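Local coordinates for protein pyridoxine 4-oxidase (Mesorhizobium loti, PDB 4HA6) that uses bound FAD to oxidise pyridoxine at its 4-position alcohol, as a flavin-dependent oxidase of the GMC oxidoreductase family, at residues R94-D99 / G329-V334; F100-D105 / M481-A486; Q227-E232 / S239-A244; A17-E22 / T499-Y504. All coordinates share one frame; numbering follows the deposited sequence. Where two conformers were deposited one is given.

Contact 1 of 4, residues R94-D99 / G329-V334; sequences RGHPSD and GQPEIV
His-96 is the N-cap residue of helix 97-107, its CG anti to the backbone N (chi1 -178°), which folds the imidazole back so that ND1 accepts from Ser-98 N at 3.0 Å. In return Asp-99 OD2 takes the His-96 N-H at 2.9 Å, nearly straight but from above the carboxylate plane, and the two bonds complete a capping box. One face of the imidazole lies against Pro-97 CD; over the centre of the opposite face sits Gln-330 CA, a CH-pi contact 3.7 Å from the centroid of the His-96 ring. Pro-331 CD lies 3.9 Å from His-96 CG. An alanine in place of His-96 lacks the ring that accepts from Ser-98 N and lies against Gln-330 and Pro-331, and would probably weaken both the helix start and the packing. Next comes Ser-98, whose CB touches the amide of Gln-330. The extended Gln-330 chain then reaches Asp-99, where NE2 donates to OD1 at 2.8 Å, in the amide plane and on the anti lone pair. Asp-99 is gripped further by His-364 NE2 on OD1 and Ala-486 N on OD2, bonds likely to stabilise its negative charge. The contact lies at the first turn of helix 97-107, with Pro-97 against Trp-114 of helix 114-124, beside the loop entering strand 333-338, where Pro-331 meets Tyr-319 of strand 314-320.

Contact 2 of 4, residues F100-D105 / M481-A486; sequences FQAWVD and MPNLTA
Trp-103 lays the five-membered ring of its indole under Pro-482, whose CD stands 3.6 Å from that ring's centroid and only 3° off the normal, a CH-pi contact over the face. With CG anti to the carbonyl carbon (chi1 -71°), the indole leaves helix 97-107 with its N-H edge turned to the loop. NE1 donates to Asn-483 O at 3.0 Å, close to the ring plane and on a carbonyl lone pair, so the face contact and the edge bond together fix the indole's tilt. Further round the edge, Met-481 CE meets Trp-103 CZ2 at 3.7 Å, brought there by a bend at chi3. The opposite indole face receives Phe-100 CD1 from one turn earlier, while Phe-100 CZ touches Thr-485 CG2 at 3.8 Å. Asn-483 holds its CG in the crowded position between backbone N and carbonyl carbon (chi1 53°). Its amide thereby stands beside the helix, with OD1 3.1 Å from Ala-102 CB. ND2 donates to Leu-484 O at 3.1 Å, from above that carbonyl's plane, and also to Asp-99 O. Gln-290 bonds to Pro-482 O and Leu-484 N, holding the same loop. This loop joins strand 473-475 of the parallel sheet to helix 490-506, and the FAD-binding Ala-478 and His-490 lie close to its ends: Trp-103 packs against a loop next to the FAD site, consistent with the Rossmann-like FAD-binding domain of the GMC family.

Contact 3 of 4, residues Q227-E232 / S239-A244; sequences QVRSLE and SAEVFA
Leu-231 and Val-242 form a hydrogen-bonded antiparallel pair of this hairpin. Leu-231 N donates to Val-242 O at 2.7 Å and Val-242 N to Leu-231 O at 2.8 Å, both nearly straight and in the carbonyl planes. Leu-231 O also meets Glu-241 CA in a CA-H...O contact. On the face carrying Ser-230, Glu-241 and Phe-243, the serine holds OG between its backbone N and carbonyl carbon (chi1 67°) and donates to Glu-241 OE2 at 2.7 Å, on the anti lone pair. Arg-229 NH1 lies 4.2 Å from Glu-241 OE2, but the oxygen is well out of the guanidinium plane, so probably only charge acts. That guanidinium instead receives Phe-243 CE1 over its centre, 3.9 Å from Arg-229 CZ, with the planes 82° apart: ring edge against cation face. The Phe-243 face in turn packs on Ser-230 CB. Beyond the Ser-230/Phe-243 pair a water donates to both Val-228 O (2.9 Å) and Ala-244 O (2.7 Å), satisfying carbonyls the strands no longer pair. Glu-232 has its charge met by Arg-219 and Arg-220. Strand 227-235 is the middle of a three-stranded sheet; its other edge, where Arg-229 and Ser-230 form a classic bulge opposite Lys-222, pairs with strand 217-224. Leu-231 packs on Val-218 of that strand, an FAD-binding residue, and on Val-5, Val-7 and Ile-247 of the parallel sheet.

Contact 4 of 4, residues A17-E22 / T499-Y504; sequences AARLSE and TFARQY
Bends at chi2 (-107°) and chi3 (32°) curl Arg-19 alongside its own helix end, while Leu-20, with CG anti to the carbonyl carbon, reaches toward helix 490-506. There Tyr-504 has CG anti to its backbone N (chi1 172°), which brings its ring to the leucine. Leu-20 CD2 touches Tyr-504 CD2 at 3.5 Å, the side chains crossing at about a right angle, and rests near Ala-501. The small Ala-501 is consistent with the close approach of the backbones, and its CB lies 3.8 Å from Arg-19 CB. The arginine's NH2 makes a salt bridge with Glu-22 OE1 at 3.0 Å, met from above the carboxylate plane, and NE adds weak bonds to the same carboxylate. NH1 pairs with Glu-498, which also binds Arg-502 NE and so probably offsets the repulsion between the two arginines. A leucine in place of Arg-19 removes the salt bridges to Glu-22 and Glu-498, and losing the second would probably loosen the tie to helix 490-506. Tyr-504 OH is bonded to Ser-26 OG, and Leu-20 packs on Ile-4, Ile-6 and Val-28. Such packing of helices 11-20 and 490-506 on one parallel sheet is characteristic of the Rossmann-like FAD-binding domain of GMC oxidoreductases.

How the contacts relate
Contacts 1 and 2 form one continuous patch, their centres 10 Å apart, because both use helix 97-107, and they touch through Asp-99. Their segments alternate along the chain. Contact 4 joins segments near the two ends of the chain and so spans all the others; its helix 490-506 follows directly from the loop of contact 2, with centres about 22 Å apart. Contact 3 is a local hairpin, its centre about 41 Å from that of contact 1 and across the chain's centre from it. Contacts 3 and 4 both pack against the parallel sheet that includes strand 4-7, whereas contact 1 links helix 97-107 to the loop leading into strand 333-338 of the antiparallel sheet, so the set runs from the FAD-binding fold toward the probable substrate-binding part.

Contact 1 of 4, residues R94-D99 / G329-V334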
loop_
_atom_site.group_PDB
_atom_site.type_symbol
_atom_site.label_atom_id
_atom_site.label_comp_id
_atom_site.label_asym_id
_atom_site.label_seq_id
_atom_site.Cartn_x
_atom_site.Cartn_y
_atom_site.Cartn_z
ATOM N N ARG A 94 7.332 5.308 6.522
ATOM C CA ARG A 94 8.030 4.043 6.777
ATOM C C ARG A 94 7.159 3.091 7.594
ATOM O O ARG A 94 7.076 1.896 7.312
ATOM C CB ARG A 94 9.334 4.278 7.548
ATOM C CG ARG A 94 10.414 5.035 6.810
ATOM C CD ARG A 94 11.578 5.289 7.776
ATOM N NE ARG A 94 12.740 5.837 7.082
ATOM C CZ ARG A 94 13.882 6.168 7.678
ATOM N NH1 ARG A 94 14.024 6.009 8.992
ATOM N NH2 ARG A 94 14.878 6.662 6.962
ATOM N N GLY A 95 6.489 3.635 8.605
ATOM C CA GLY A 95 5.807 2.811 9.580
ATOM C C GLY A 95 6.467 3.078 10.921
ATOM O O GLY A 95 7.416 3.865 10.993
ATOM N N HIS A 96 5.965 2.438 11.977
ATOM C CA HIS A 96 6.496 2.605 13.328
ATOM C C HIS A 96 7.318 1.376 13.692
ATOM O O HIS A 96 6.953 0.266 13.307
ATOM C CB HIS A 96 5.331 2.758 14.305
ATOM C CG HIS A 96 5.752 2.974 15.725
ATOM N ND1 HIS A 96 5.947 1.934 16.609
ATOM C CD2 HIS A 96 6.017 4.110 16.414
ATOM C CE1 HIS A 96 6.302 2.420 17.786
ATOM N NE2 HIS A 96 6.362 3.737 17.691
ATOM N N PRO A 97 8.430 1.560 14.426
ATOM C CA PRO A 97 9.324 0.445 14.784
ATOM C C PRO A 97 8.602 -0.794 15.321
ATOM O O PRO A 97 8.990 -1.923 14.986
ATOM C CB PRO A 97 10.190 1.043 15.895
ATOM C CG PRO A 97 10.329 2.500 15.482
ATOM C CD PRO A 97 8.955 2.862 14.892
ATOM N N SER A 98 7.574 -0.590 16.142
ATOM C CA SER A 98 6.807 -1.706 16.686
ATOM C C SER A 98 6.087 -2.511 15.592
ATOM O O SER A 98 5.857 -3.718 15.764
ATOM C CB SER A 98 5.810 -1.215 17.730
ATOM O OG SER A 98 6.477 -0.659 18.854
ATOM N N ASP A 99 5.733 -1.853 14.481
ATOM C CA ASP A 99 5.104 -2.550 13.347
ATOM C C ASP A 99 6.027 -3.659 12.876
ATOM O O ASP A 99 5.591 -4.756 12.528
ATOM C CB ASP A 99 4.881 -1.620 12.145
ATOM C CG ASP A 99 3.948 -0.462 12.433
ATOM O OD1 ASP A 99 3.231 -0.492 13.457
ATOM O OD2 ASP A 99 3.908 0.481 11.596
ATOM N N GLY A 329 4.155 6.386 21.445
ATOM C CA GLY A 329 4.306 4.971 21.134
ATOM C C GLY A 329 3.728 4.569 19.793
ATOM O O GLY A 329 3.681 5.384 18.860
ATOM N N GLN A 330 3.280 3.319 19.691
ATOM C CA GLN A 330 2.741 2.807 18.434
ATOM C C GLN A 330 1.345 3.350 18.167
ATOM O O GLN A 330 0.493 3.329 19.059
ATOM C CB GLN A 330 2.684 1.289 18.449
ATOM C CG GLN A 330 2.312 0.713 17.098
ATOM C CD GLN A 330 2.203 -0.777 17.143
ATOM O OE1 GLN A 330 1.786 -1.323 18.160
ATOM N NE2 GLN A 330 2.579 -1.461 16.044
ATOM N N PRO A 331 1.108 3.866 16.948
ATOM C CA PRO A 331 -0.227 4.420 16.671
ATOM C C PRO A 331 -1.314 3.367 16.820
ATOM O O PRO A 331 -1.039 2.178 16.620
ATOM C CB PRO A 331 -0.139 4.848 15.200
ATOM C CG PRO A 331 1.335 5.089 14.938
ATOM C CD PRO A 331 2.074 4.125 15.857
ATOM N N GLU A 332 -2.526 3.802 17.164
ATOM C CA GLU A 332 -3.692 2.917 17.157
ATOM C C GLU A 332 -4.776 3.451 16.217
ATOM O O GLU A 332 -5.536 2.681 15.629
ATOM C CB GLU A 332 -4.275 2.761 18.566
ATOM C CG GLU A 332 -3.295 2.235 19.584
ATOM C CD GLU A 332 -3.934 2.070 20.944
ATOM O OE1 GLU A 332 -4.445 3.079 21.495
ATOM O OE2 GLU A 332 -3.931 0.926 21.451
ATOM N N ILE A 333 -4.858 4.772 16.089
ATOM C CA ILE A 333 -5.809 5.383 15.162
ATOM C C ILE A 333 -5.116 6.496 14.385
ATOM O O ILE A 333 -3.958 6.838 14.662
ATOM C CB ILE A 333 -7.070 5.956 15.884
ATOM C CG1 ILE A 333 -6.663 7.014 16.917
ATOM C CG2 ILE A 333 -7.904 4.860 16.538
ATOM C CD1 ILE A 333 -7.817 7.530 17.779
ATOM N N VAL A 334 -5.831 7.061 13.418
ATOM C CA VAL A 334 -5.315 8.154 12.600
ATOM C C VAL A 334 -6.479 9.063 12.220
ATOM O O VAL A 334 -7.598 8.590 11.998
ATOM C CB VAL A 334 -4.622 7.625 11.314
ATOM C CG1 VAL A 334 -5.562 6.739 10.524
ATOM C CG2 VAL A 334 -4.106 8.790 10.445
#

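Contact 2 of 4, residues F100-D105 / M481-A486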
loop_
_atom_site.group_PDB
_atom_site.type_symbol
_atom_site.label_atom_id
_atom_site.label_comp_id
_atom_site.label_asym_id
_atom_site.label_seq_id
_atom_site.Cartn_x
_atom_site.Cartn_y
_atom_site.Cartn_z
ATOM N N PHE A 100 7.317 -3.350 12.843
ATOM C CA PHE A 100 8.307 -4.265 12.299
ATOM C C PHE A 100 8.762 -5.291 13.333
ATOM O O PHE A 100 9.208 -6.380 12.968
ATOM C CB PHE A 100 9.478 -3.484 11.699
ATOM C CG PHE A 100 9.077 -2.615 10.549
ATOM C CD1 PHE A 100 8.836 -3.171 9.296
ATOM C CD2 PHE A 100 8.913 -1.243 10.720
ATOM C CE1 PHE A 100 8.452 -2.370 8.225
ATOM C CE2 PHE A 100 8.533 -0.432 9.649
ATOM C CZ PHE A 100 8.294 -0.991 8.410
ATOM N N GLN A 101 8.618 -4.961 14.618
ATOM C CA GLN A 101 8.856 -5.944 15.663
ATOM C C GLN A 101 7.958 -7.154 15.445
ATOM O O GLN A 101 8.378 -8.295 15.652
ATOM C CB GLN A 101 8.609 -5.354 17.059
ATOM C CG GLN A 101 8.857 -6.361 18.193
ATOM C CD GLN A 101 10.284 -6.909 18.191
ATOM O OE1 GLN A 101 11.253 -6.146 18.187
ATOM N NE2 GLN A 101 10.416 -8.237 18.183
ATOM N N ALA A 102 6.721 -6.901 15.023
ATOM C CA ALA A 102 5.784 -7.975 14.720
ATOM C C ALA A 102 6.250 -8.817 13.528
ATOM O O ALA A 102 5.980 -10.021 13.478
ATOM C CB ALA A 102 4.382 -7.422 14.486
ATOM N N TRP A 103 6.932 -8.192 12.565
ATOM C CA TRP A 103 7.501 -8.943 11.438
ATOM C C TRP A 103 8.619 -9.863 11.913
ATOM O O TRP A 103 8.797 -10.968 11.378
ATOM C CB TRP A 103 8.085 -8.011 10.362
ATOM C CG TRP A 103 7.069 -7.237 9.554
ATOM C CD1 TRP A 103 5.771 -6.980 9.885
ATOM C CD2 TRP A 103 7.288 -6.621 8.271
ATOM N NE1 TRP A 103 5.168 -6.243 8.897
ATOM C CE2 TRP A 103 6.076 -6.016 7.888
ATOM C CE3 TRP A 103 8.389 -6.546 7.401
ATOM C CZ2 TRP A 103 5.933 -5.325 6.674
ATOM C CZ3 TRP A 103 8.249 -5.850 6.201
ATOM C CH2 TRP A 103 7.031 -5.251 5.849
ATOM N N VAL A 104 9.383 -9.388 12.903
ATOM C CA VAL A 104 10.493 -10.159 13.470
ATOM C C VAL A 104 9.957 -11.380 14.202
ATOM O O VAL A 104 10.438 -12.502 13.998
ATOM C CB VAL A 104 11.331 -9.318 14.453
ATOM C CG1 VAL A 104 12.349 -10.183 15.168
ATOM C CG2 VAL A 104 12.041 -8.204 13.716
ATOM N N ASP A 105 8.978 -11.148 15.071
ATOM C CA ASP A 105 8.317 -12.230 15.783
ATOM C C ASP A 105 7.732 -13.244 14.790
ATOM O O ASP A 105 7.882 -14.443 14.967
ATOM C CB ASP A 105 7.212 -11.678 16.691
ATOM C CG ASP A 105 7.741 -10.681 17.718
ATOM O OD1 ASP A 105 8.962 -10.683 17.993
ATOM O OD2 ASP A 105 6.936 -9.887 18.247
ATOM N N MET A 481 3.887 -9.229 3.539
ATOM C CA MET A 481 3.777 -8.511 4.814
ATOM C C MET A 481 2.997 -9.322 5.840
ATOM O O MET A 481 1.827 -9.639 5.612
ATOM C CB MET A 481 3.082 -7.154 4.614
ATOM C CG MET A 481 3.828 -6.238 3.639
ATOM S SD MET A 481 2.981 -4.667 3.286
ATOM C CE MET A 481 2.942 -3.942 4.953
ATOM N N PRO A 482 3.647 -9.682 6.960
ATOM C CA PRO A 482 2.936 -10.395 8.032
ATOM C C PRO A 482 1.779 -9.553 8.545
ATOM O O PRO A 482 0.693 -10.076 8.794
ATOM C CB PRO A 482 4.011 -10.562 9.121
ATOM C CG PRO A 482 5.326 -10.620 8.319
ATOM C CD PRO A 482 5.105 -9.607 7.212
ATOM N N ASN A 483 2.026 -8.255 8.687
ATOM C CA ASN A 483 0.998 -7.320 9.108
ATOM C C ASN A 483 1.238 -5.931 8.519
ATOM O O ASN A 483 2.369 -5.542 8.227
ATOM C CB ASN A 483 0.942 -7.226 10.638
ATOM C CG ASN A 483 2.302 -6.923 11.249
ATOM O OD1 ASN A 483 2.997 -7.825 11.711
ATOM N ND2 ASN A 483 2.697 -5.649 11.232
ATOM N N LEU A 484 0.143 -5.206 8.351
ATOM C CA LEU A 484 0.135 -3.799 8.002
ATOM C C LEU A 484 1.072 -2.977 8.886
ATOM O O LEU A 484 1.135 -3.201 10.102
ATOM C CB LEU A 484 -1.284 -3.299 8.236
ATOM C CG LEU A 484 -2.210 -2.711 7.170
ATOM C CD1 LEU A 484 -1.701 -2.863 5.746
ATOM C CD2 LEU A 484 -3.613 -3.290 7.330
ATOM N N THR A 485 1.788 -2.022 8.283
ATOM C CA THR A 485 2.415 -0.944 9.056
ATOM C C THR A 485 1.306 -0.029 9.525
ATOM O O THR A 485 0.164 -0.188 9.096
ATOM C CB THR A 485 3.393 -0.145 8.207
ATOM O OG1 THR A 485 2.729 0.286 7.010
ATOM C CG2 THR A 485 4.574 -1.035 7.828
ATOM N N ALA A 486 1.616 0.933 10.392
ATOM C CA ALA A 486 0.566 1.814 10.925
ATOM C C ALA A 486 -0.118 2.679 9.855
ATOM O O ALA A 486 -1.307 3.007 9.971
ATOM C CB ALA A 486 1.118 2.701 12.066
#

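Contact 3 of 4, residues Q227-E232 / S239-A244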
loop_
_atom_site.group_PDB
_atom_site.type_symbol
_atom_site.label_atom_id
_atom_site.label_comp_id
_atom_site.label_asym_id
_atom_site.label_seq_id
_atom_site.Cartn_x
_atom_site.Cartn_y
_atom_site.Cartn_z
ATOM N N GLN A 227 11.180 -27.175 -8.505
ATOM C CA GLN A 227 11.540 -25.903 -9.118
ATOM C C GLN A 227 10.515 -25.431 -10.128
ATOM O O GLN A 227 9.830 -26.251 -10.766
ATOM C CB GLN A 227 12.885 -26.041 -9.826
ATOM C CG GLN A 227 14.066 -26.216 -8.896
ATOM C CD GLN A 227 15.373 -26.124 -9.643
ATOM O OE1 GLN A 227 15.586 -26.838 -10.619
ATOM N NE2 GLN A 227 16.248 -25.227 -9.204
ATOM N N VAL A 228 10.408 -24.109 -10.266
ATOM C CA VAL A 228 9.715 -23.512 -11.400
ATOM C C VAL A 228 10.658 -23.602 -12.600
ATOM O O VAL A 228 11.801 -23.114 -12.538
ATOM C CB VAL A 228 9.386 -22.028 -11.183
ATOM C CG1 VAL A 228 8.794 -21.451 -12.463
ATOM C CG2 VAL A 228 8.406 -21.831 -10.008
ATOM N N ARG A 229 10.192 -24.212 -13.687
ATOM C CA ARG A 229 11.047 -24.429 -14.851
ATOM C C ARG A 229 10.831 -23.349 -15.901
ATOM O O ARG A 229 11.787 -22.866 -16.530
ATOM C CB ARG A 229 10.803 -25.825 -15.431
ATOM C CG ARG A 229 11.514 -26.106 -16.750
ATOM C CD ARG A 229 11.156 -27.496 -17.257
ATOM N NE ARG A 229 11.763 -27.830 -18.547
ATOM C CZ ARG A 229 11.092 -27.889 -19.696
ATOM N NH1 ARG A 229 9.791 -27.624 -19.720
ATOM N NH2 ARG A 229 11.716 -28.212 -20.823
ATOM N N SER A 230 9.576 -22.954 -16.081
ATOM C CA SER A 230 9.253 -21.924 -17.055
ATOM C C SER A 230 8.004 -21.148 -16.657
ATOM O O SER A 230 7.304 -21.517 -15.709
ATOM C CB SER A 230 9.047 -22.549 -18.437
ATOM O OG SER A 230 7.892 -23.371 -18.450
ATOM N N LEU A 231 7.736 -20.074 -17.401
ATOM C CA LEU A 231 6.550 -19.243 -17.221
ATOM C C LEU A 231 5.791 -19.175 -18.528
ATOM O O LEU A 231 6.399 -19.000 -19.586
ATOM C CB LEU A 231 6.933 -17.808 -16.841
ATOM C CG LEU A 231 7.844 -17.530 -15.656
ATOM C CD1 LEU A 231 9.298 -17.712 -16.066
ATOM C CD2 LEU A 231 7.596 -16.125 -15.160
ATOM N N GLU A 232 4.468 -19.292 -18.461
ATOM C CA GLU A 232 3.625 -19.092 -19.634
ATOM C C GLU A 232 3.222 -17.634 -19.665
ATOM O O GLU A 232 2.592 -17.128 -18.720
ATOM C CB GLU A 232 2.377 -19.983 -19.573
ATOM C CG GLU A 232 1.423 -19.789 -20.745
ATOM C CD GLU A 232 0.099 -20.520 -20.555
ATOM O OE1 GLU A 232 -0.429 -20.514 -19.421
ATOM O OE2 GLU A 232 -0.413 -21.096 -21.541
ATOM N N SER A 239 0.279 -16.740 -26.826
ATOM C CA SER A 239 1.074 -17.200 -25.683
ATOM C C SER A 239 2.457 -17.733 -26.051
ATOM O O SER A 239 2.678 -18.242 -27.154
ATOM C CB SER A 239 0.318 -18.289 -24.931
ATOM O OG SER A 239 0.000 -19.354 -25.806
ATOM N N ALA A 240 3.378 -17.633 -25.101
ATOM C CA ALA A 240 4.755 -18.074 -25.300
ATOM C C ALA A 240 5.362 -18.541 -23.978
ATOM O O ALA A 240 4.972 -18.059 -22.908
ATOM C CB ALA A 240 5.590 -16.956 -25.903
ATOM N N GLU A 241 6.309 -19.474 -24.054
ATOM C CA GLU A 241 6.945 -20.033 -22.864
ATOM C C GLU A 241 8.301 -19.387 -22.604
ATOM O O GLU A 241 9.137 -19.278 -23.500
ATOM C CB GLU A 241 7.098 -21.543 -23.010
ATOM C CG GLU A 241 7.692 -22.240 -21.791
ATOM C CD GLU A 241 7.601 -23.754 -21.873
ATOM O OE1 GLU A 241 7.804 -24.309 -22.977
ATOM O OE2 GLU A 241 7.319 -24.386 -20.830
ATOM N N VAL A 242 8.518 -18.959 -21.365
ATOM C CA VAL A 242 9.734 -18.250 -21.007
ATOM C C VAL A 242 10.480 -19.022 -19.927
ATOM O O VAL A 242 9.890 -19.444 -18.926
ATOM C CB VAL A 242 9.415 -16.806 -20.560
ATOM C CG1 VAL A 242 10.578 -16.187 -19.789
ATOM C CG2 VAL A 242 9.057 -15.958 -21.771
ATOM N N PHE A 243 11.771 -19.234 -20.146
ATOM C CA PHE A 243 12.572 -20.019 -19.212
ATOM C C PHE A 243 13.427 -19.138 -18.316
ATOM O O PHE A 243 13.801 -18.026 -18.704
ATOM C CB PHE A 243 13.437 -21.010 -19.977
ATOM C CG PHE A 243 12.641 -22.029 -20.726
ATOM C CD1 PHE A 243 12.336 -23.250 -20.142
ATOM C CD2 PHE A 243 12.176 -21.763 -22.007
ATOM C CE1 PHE A 243 11.584 -24.198 -20.830
ATOM C CE2 PHE A 243 11.427 -22.703 -22.701
ATOM C CZ PHE A 243 11.132 -23.919 -22.112
ATOM N N ALA A 244 13.720 -19.638 -17.115
ATOM C CA ALA A 244 14.466 -18.878 -16.110
ATOM C C ALA A 244 15.070 -19.777 -15.034
ATOM O O ALA A 244 14.517 -20.831 -14.702
ATOM C CB ALA A 244 13.562 -17.838 -15.453
HETATM O O HOH W 1 14.518 -23.246 -13.414
#

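Contact 4 of 4, residues A17-E22 / T499-Y504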
loop_
_atom_site.group_PDB
_atom_site.type_symbol
_atom_site.label_atom_id
_atom_site.label_comp_id
_atom_site.label_asym_id
_atom_site.label_seq_id
_atom_site.Cartn_x
_atom_site.Cartn_y
_atom_site.Cartn_z
ATOM N N ALA A 17 14.136 -4.870 -10.867
ATOM C CA ALA A 17 14.684 -4.797 -12.222
ATOM C C ALA A 17 15.975 -3.956 -12.258
ATOM O O ALA A 17 16.987 -4.373 -12.829
ATOM C CB ALA A 17 13.648 -4.229 -13.170
ATOM N N ALA A 18 15.929 -2.776 -11.643
ATOM C CA ALA A 18 17.121 -1.941 -11.522
ATOM C C ALA A 18 18.208 -2.624 -10.686
ATOM O O ALA A 18 19.342 -2.786 -11.151
ATOM C CB ALA A 18 16.768 -0.600 -10.929
ATOM N N ARG A 19 17.866 -3.024 -9.460
ATOM C CA ARG A 19 18.884 -3.472 -8.506
ATOM C C ARG A 19 19.550 -4.804 -8.879
ATOM O O ARG A 19 20.776 -4.928 -8.795
ATOM C CB ARG A 19 18.335 -3.477 -7.072
ATOM C CG ARG A 19 18.081 -2.043 -6.525
ATOM C CD ARG A 19 19.103 -1.602 -5.485
ATOM N NE ARG A 19 20.406 -2.182 -5.741
ATOM C CZ ARG A 19 21.076 -2.930 -4.874
ATOM N NH1 ARG A 19 20.583 -3.181 -3.666
ATOM N NH2 ARG A 19 22.255 -3.423 -5.221
ATOM N N LEU A 20 18.759 -5.783 -9.314
ATOM C CA LEU A 20 19.311 -7.072 -9.723
ATOM C C LEU A 20 20.246 -6.911 -10.925
ATOM O O LEU A 20 21.315 -7.507 -10.960
ATOM C CB LEU A 20 18.189 -8.089 -10.013
ATOM C CG LEU A 20 17.294 -8.385 -8.807
ATOM C CD1 LEU A 20 16.347 -9.561 -9.042
ATOM C CD2 LEU A 20 18.142 -8.635 -7.583
ATOM N N SER A 21 19.871 -6.068 -11.880
ATOM C CA SER A 21 20.666 -5.905 -13.097
ATOM C C SER A 21 21.945 -5.087 -12.895
ATOM O O SER A 21 22.744 -4.941 -13.826
ATOM C CB SER A 21 19.823 -5.290 -14.210
ATOM O OG SER A 21 19.408 -3.990 -13.848
ATOM N N GLU A 22 22.143 -4.554 -11.689
ATOM C CA GLU A 22 23.417 -3.922 -11.335
ATOM C C GLU A 22 24.582 -4.924 -11.407
ATOM O O GLU A 22 25.735 -4.540 -11.605
ATOM C CB GLU A 22 23.316 -3.259 -9.958
ATOM C CG GLU A 22 22.453 -2.007 -9.988
ATOM C CD GLU A 22 22.308 -1.353 -8.629
ATOM O OE1 GLU A 22 22.974 -1.796 -7.674
ATOM O OE2 GLU A 22 21.519 -0.394 -8.520
ATOM N N THR A 499 15.620 -5.184 0.615
ATOM C CA THR A 499 16.316 -6.217 1.394
ATOM C C THR A 499 16.465 -7.508 0.583
ATOM O O THR A 499 17.472 -8.211 0.705
ATOM C CB THR A 499 15.810 -6.450 2.881
ATOM O OG1 THR A 499 15.123 -7.695 3.001
ATOM C CG2 THR A 499 14.976 -5.308 3.430
ATOM N N PHE A 500 15.502 -7.804 -0.283
ATOM C CA PHE A 500 15.675 -8.967 -1.142
ATOM C C PHE A 500 16.781 -8.750 -2.177
ATOM O O PHE A 500 17.491 -9.690 -2.536
ATOM C CB PHE A 500 14.383 -9.356 -1.840
ATOM C CG PHE A 500 14.547 -10.512 -2.773
ATOM C CD1 PHE A 500 14.824 -10.308 -4.119
ATOM C CD2 PHE A 500 14.457 -11.811 -2.296
ATOM C CE1 PHE A 500 14.984 -11.381 -4.981
ATOM C CE2 PHE A 500 14.610 -12.884 -3.146
ATOM C CZ PHE A 500 14.878 -12.670 -4.493
ATOM N N ALA A 501 16.927 -7.524 -2.677
ATOM C CA ALA A 501 17.987 -7.251 -3.652
ATOM C C ALA A 501 19.339 -7.453 -2.986
ATOM O O ALA A 501 20.251 -8.043 -3.563
ATOM C CB ALA A 501 17.877 -5.846 -4.198
ATOM N N ARG A 502 19.451 -6.970 -1.756
ATOM C CA ARG A 502 20.685 -7.110 -0.995
ATOM C C ARG A 502 21.000 -8.581 -0.735
ATOM O O ARG A 502 22.157 -8.995 -0.805
ATOM C CB ARG A 502 20.591 -6.320 0.311
ATOM C CG ARG A 502 20.427 -4.815 0.086
ATOM C CD ARG A 502 20.297 -4.021 1.387
ATOM N NE ARG A 502 20.656 -2.628 1.145
ATOM C CZ ARG A 502 21.353 -1.876 1.988
ATOM N NH1 ARG A 502 21.749 -2.363 3.157
ATOM N NH2 ARG A 502 21.639 -0.627 1.668
ATOM N N GLN A 503 19.970 -9.378 -0.477
ATOM C CA GLN A 503 20.130 -10.804 -0.201
ATOM C C GLN A 503 20.553 -11.577 -1.455
ATOM O O GLN A 503 21.361 -12.505 -1.388
ATOM C CB GLN A 503 18.821 -11.343 0.385
ATOM C CG GLN A 503 18.472 -12.784 0.062
ATOM C CD GLN A 503 17.032 -13.109 0.443
ATOM O OE1 GLN A 503 16.493 -12.554 1.397
ATOM N NE2 GLN A 503 16.403 -13.986 -0.317
ATOM N N TYR A 504 19.997 -11.188 -2.594
ATOM C CA TYR A 504 20.345 -11.817 -3.860
ATOM C C TYR A 504 21.809 -11.559 -4.248
ATOM O O TYR A 504 22.515 -12.471 -4.673
ATOM C CB TYR A 504 19.414 -11.344 -4.979
ATOM C CG TYR A 504 19.861 -11.824 -6.342
ATOM C CD1 TYR A 504 19.521 -13.095 -6.803
ATOM C CD2 TYR A 504 20.633 -11.010 -7.165
ATOM C CE1 TYR A 504 19.939 -13.543 -8.056
ATOM C CE2 TYR A 504 21.058 -11.444 -8.416
ATOM C CZ TYR A 504 20.709 -12.707 -8.857
ATOM O OH TYR A 504 21.139 -13.120 -10.105
#